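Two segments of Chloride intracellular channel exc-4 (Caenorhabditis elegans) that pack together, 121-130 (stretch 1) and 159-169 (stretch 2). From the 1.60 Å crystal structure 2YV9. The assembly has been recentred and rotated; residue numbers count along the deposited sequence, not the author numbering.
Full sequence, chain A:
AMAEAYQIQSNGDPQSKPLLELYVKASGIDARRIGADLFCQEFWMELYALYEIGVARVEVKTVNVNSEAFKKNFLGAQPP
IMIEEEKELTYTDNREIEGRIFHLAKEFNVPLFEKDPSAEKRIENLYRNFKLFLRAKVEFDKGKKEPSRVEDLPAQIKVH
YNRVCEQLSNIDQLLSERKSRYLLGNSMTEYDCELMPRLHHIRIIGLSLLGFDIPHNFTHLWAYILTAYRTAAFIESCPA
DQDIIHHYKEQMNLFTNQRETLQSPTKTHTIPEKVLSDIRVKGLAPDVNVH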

# COMPACT_ATOMS: atom_id res chain seq x y z
N LYS A 121 11.86 7.98 -12.18
CA LYS A 121 12.92 7.04 -12.53
C LYS A 121 14.17 7.24 -11.66
O LYS A 121 14.82 6.29 -11.24
CB LYS A 121 13.28 7.18 -14.02
CG LYS A 121 12.20 6.66 -14.96
CD LYS A 121 12.51 7.01 -16.43
CE LYS A 121 11.24 7.41 -17.21
NZ LYS A 121 11.56 8.31 -18.36
N ARG A 122 14.48 8.47 -11.33
CA ARG A 122 15.70 8.77 -10.61
C ARG A 122 15.56 8.21 -9.18
O ARG A 122 16.50 7.65 -8.62
CB ARG A 122 15.96 10.26 -10.56
CG ARG A 122 16.36 10.84 -11.92
CD ARG A 122 17.82 10.52 -12.24
NE ARG A 122 18.16 10.98 -13.58
CZ ARG A 122 17.83 10.35 -14.71
NH1 ARG A 122 17.12 9.22 -14.69
NH2 ARG A 122 18.19 10.87 -15.88
N ILE A 123 14.40 8.46 -8.58
CA ILE A 123 14.12 8.00 -7.20
C ILE A 123 14.21 6.49 -7.13
O ILE A 123 14.83 5.91 -6.20
CB ILE A 123 12.75 8.49 -6.71
CG1 ILE A 123 12.76 10.04 -6.60
CG2 ILE A 123 12.32 7.84 -5.36
CD1 ILE A 123 11.37 10.73 -6.38
N GLU A 124 13.52 5.81 -8.03
CA GLU A 124 13.48 4.33 -8.02
C GLU A 124 14.90 3.78 -8.24
O GLU A 124 15.34 2.85 -7.56
CB GLU A 124 12.63 3.82 -9.16
CG GLU A 124 12.54 2.30 -9.26
CD GLU A 124 13.78 1.65 -9.87
OE1 GLU A 124 14.44 2.23 -10.75
OE2 GLU A 124 14.10 0.50 -9.49
N ASN A 125 15.63 4.38 -9.18
CA ASN A 125 16.91 3.81 -9.56
C ASN A 125 17.91 3.98 -8.39
O ASN A 125 18.72 3.08 -8.08
CB ASN A 125 17.45 4.45 -10.83
CG ASN A 125 18.46 3.56 -11.57
OD1 ASN A 125 19.06 2.66 -11.02
ND2 ASN A 125 18.62 3.82 -12.86
N LEU A 126 17.83 5.14 -7.73
CA LEU A 126 18.71 5.38 -6.57
C LEU A 126 18.44 4.32 -5.49
O LEU A 126 19.38 3.65 -4.98
CB LEU A 126 18.43 6.76 -6.01
CG LEU A 126 19.09 7.05 -4.67
CD1 LEU A 126 20.63 7.02 -4.78
CD2 LEU A 126 18.49 8.38 -4.06
N TYR A 127 17.18 4.20 -5.10
CA TYR A 127 16.90 3.33 -3.91
C TYR A 127 17.09 1.86 -4.24
O TYR A 127 17.53 1.09 -3.39
CB TYR A 127 15.52 3.59 -3.34
CG TYR A 127 15.34 3.10 -1.95
CD1 TYR A 127 16.07 3.62 -0.91
CD2 TYR A 127 14.39 2.17 -1.68
CE1 TYR A 127 15.90 3.13 0.38
CE2 TYR A 127 14.19 1.67 -0.42
CZ TYR A 127 14.93 2.15 0.60
OH TYR A 127 14.65 1.58 1.84
N ARG A 128 16.80 1.49 -5.48
CA ARG A 128 17.08 0.11 -5.95
C ARG A 128 18.58 -0.23 -5.82
O ARG A 128 18.98 -1.30 -5.30
CB ARG A 128 16.64 0.02 -7.38
CG ARG A 128 17.08 -1.20 -8.19
CD ARG A 128 16.48 -0.97 -9.56
NE ARG A 128 17.43 -1.12 -10.63
CZ ARG A 128 17.39 -0.48 -11.79
NH1 ARG A 128 16.44 0.42 -12.12
NH2 ARG A 128 18.35 -0.78 -12.67
N ASN A 129 19.44 0.67 -6.27
CA ASN A 129 20.86 0.37 -6.14
C ASN A 129 21.36 0.38 -4.68
O ASN A 129 22.25 -0.39 -4.31
CB ASN A 129 21.70 1.28 -7.02
CG ASN A 129 21.63 0.85 -8.47
OD1 ASN A 129 21.21 1.61 -9.32
ND2 ASN A 129 22.09 -0.34 -8.75
N PHE A 130 20.80 1.27 -3.87
CA PHE A 130 21.10 1.30 -2.43
C PHE A 130 20.76 -0.07 -1.82
O PHE A 130 21.56 -0.64 -1.11
CB PHE A 130 20.30 2.39 -1.72
CG PHE A 130 20.37 2.34 -0.21
CD1 PHE A 130 21.54 2.60 0.48
CD2 PHE A 130 19.22 2.07 0.49
CE1 PHE A 130 21.54 2.57 1.89
CE2 PHE A 130 19.23 2.04 1.90
CZ PHE A 130 20.39 2.30 2.57
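Stretch 2 159-169: VHYNRVCEQLS

The apolar centre of the contact is built around Leu-126 and Val-164. Leu-126 CD1 lies 3.8 Å from Leu-168 CD2 and 4.3 Å from Val-164 CG1. Val-164 also reaches the next turn of stretch 1: its CG2 is 3.3 Å from Phe-130 N and 4.3 Å from Phe-130 CB. The Phe-130 CA-to-CB bond points away, so this contact falls at the base of its side chain.

Stretch 2 is helical throughout, as is stretch 1, and both helices extend beyond the segments. They run nearly antiparallel. The signed crossing angle is -156°, and the axes approach to 8.5 Å. In register, Leu-126 CA is 5.3 Å from Gln-167 CA, and Asn-129 CA is 5.5 Å from Val-164 CA. This close spacing lets side chains touch backbone: Gln-167 CB is 3.9 Å from Leu-126 CA.

Asn-129 is a knob. Its side chain sits among His-160, Arg-163, Val-164 and Gln-167, where Asn-129 CB is 3.8 Å from Val-164 CG2. Gln-167 is buried, with chi1 and chi2 both m.

No clear direct hydrogen bond joins the helices. Water links them at the polar edge. Water 1 lies 2.7 Å from Arg-122 O and 2.7 Å from Gln-167 OE1. Water 2 accepts from Arg-163 NH1 at 3.1 Å and, weakly, from Arg-128 NH2 at 3.3 Å.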

# COMPACT_ATOMS: atom_id res chain seq x y z
N VAL A 159 30.45 -2.53 -7.27
CA VAL A 159 29.62 -1.99 -8.36
C VAL A 159 28.27 -1.41 -7.88
O VAL A 159 27.86 -0.37 -8.37
CB VAL A 159 29.40 -2.98 -9.56
CG1 VAL A 159 28.70 -4.25 -9.13
CG2 VAL A 159 28.61 -2.29 -10.70
N HIS A 160 27.65 -2.00 -6.86
CA HIS A 160 26.35 -1.48 -6.41
C HIS A 160 26.56 -0.11 -5.75
O HIS A 160 25.73 0.80 -5.89
CB HIS A 160 25.74 -2.43 -5.39
CG HIS A 160 25.65 -3.84 -5.87
ND1 HIS A 160 24.93 -4.20 -6.98
CD2 HIS A 160 26.20 -4.99 -5.38
CE1 HIS A 160 25.01 -5.51 -7.15
NE2 HIS A 160 25.79 -6.02 -6.20
N TYR A 161 27.68 0.02 -5.05
CA TYR A 161 28.03 1.28 -4.40
C TYR A 161 28.30 2.33 -5.47
O TYR A 161 27.91 3.46 -5.33
CB TYR A 161 29.27 1.13 -3.52
CG TYR A 161 29.92 2.46 -3.13
CD1 TYR A 161 29.38 3.25 -2.15
CD2 TYR A 161 31.04 2.91 -3.81
CE1 TYR A 161 29.98 4.46 -1.77
CE2 TYR A 161 31.65 4.08 -3.46
CZ TYR A 161 31.11 4.88 -2.46
OH TYR A 161 31.80 6.09 -2.22
N ASN A 162 29.07 1.95 -6.47
CA ASN A 162 29.38 2.91 -7.55
C ASN A 162 28.11 3.37 -8.25
O ASN A 162 27.99 4.59 -8.56
CB ASN A 162 30.38 2.32 -8.56
CG ASN A 162 31.72 1.98 -7.93
OD1 ASN A 162 32.02 2.43 -6.83
ND2 ASN A 162 32.55 1.17 -8.63
N ARG A 163 27.15 2.45 -8.46
CA ARG A 163 25.85 2.78 -9.06
C ARG A 163 25.03 3.68 -8.19
O ARG A 163 24.34 4.58 -8.69
CB ARG A 163 25.06 1.55 -9.47
CG ARG A 163 25.73 0.76 -10.55
CD ARG A 163 24.71 -0.00 -11.40
NE ARG A 163 25.35 -0.52 -12.60
CZ ARG A 163 24.76 -1.30 -13.50
NH1 ARG A 163 23.48 -1.67 -13.37
NH2 ARG A 163 25.45 -1.69 -14.55
N VAL A 164 25.09 3.45 -6.87
CA VAL A 164 24.51 4.43 -5.94
C VAL A 164 25.10 5.82 -6.17
O VAL A 164 24.38 6.78 -6.33
CB VAL A 164 24.63 3.99 -4.44
CG1 VAL A 164 24.22 5.10 -3.47
CG2 VAL A 164 23.77 2.69 -4.21
N CYS A 165 26.42 5.92 -6.18
CA CYS A 165 27.07 7.21 -6.36
C CYS A 165 26.71 7.85 -7.72
O CYS A 165 26.45 9.05 -7.80
CB CYS A 165 28.56 7.05 -6.24
SG CYS A 165 29.05 6.71 -4.54
N GLU A 166 26.63 7.00 -8.75
CA GLU A 166 26.18 7.48 -10.09
C GLU A 166 24.80 8.11 -10.03
O GLU A 166 24.55 9.17 -10.62
CB GLU A 166 26.15 6.29 -11.05
CG GLU A 166 25.95 6.71 -12.49
CD GLU A 166 25.87 5.55 -13.47
OE1 GLU A 166 26.12 4.38 -13.09
OE2 GLU A 166 25.52 5.84 -14.64
N GLN A 167 23.85 7.48 -9.34
CA GLN A 167 22.46 8.01 -9.27
C GLN A 167 22.37 9.29 -8.42
O GLN A 167 21.67 10.29 -8.75
CB GLN A 167 21.50 6.96 -8.75
CG GLN A 167 21.46 5.72 -9.59
CD GLN A 167 20.93 6.03 -11.01
OE1 GLN A 167 19.98 6.82 -11.20
NE2 GLN A 167 21.57 5.45 -12.01
N LEU A 168 23.10 9.29 -7.32
CA LEU A 168 23.26 10.50 -6.50
C LEU A 168 23.84 11.63 -7.35
O LEU A 168 23.41 12.79 -7.25
CB LEU A 168 24.18 10.22 -5.30
CG LEU A 168 23.55 9.38 -4.22
CD1 LEU A 168 24.65 8.90 -3.20
CD2 LEU A 168 22.40 10.08 -3.49
N SER A 169 24.81 11.27 -8.19
CA SER A 169 25.41 12.23 -9.12
C SER A 169 24.37 12.73 -10.13
O SER A 169 24.31 13.93 -10.38
CB SER A 169 26.59 11.66 -9.87
OG SER A 169 27.19 12.73 -10.61
O HOH W 1 18.74 8.67 -9.63
O HOH W 2 21.32 -0.85 -11.29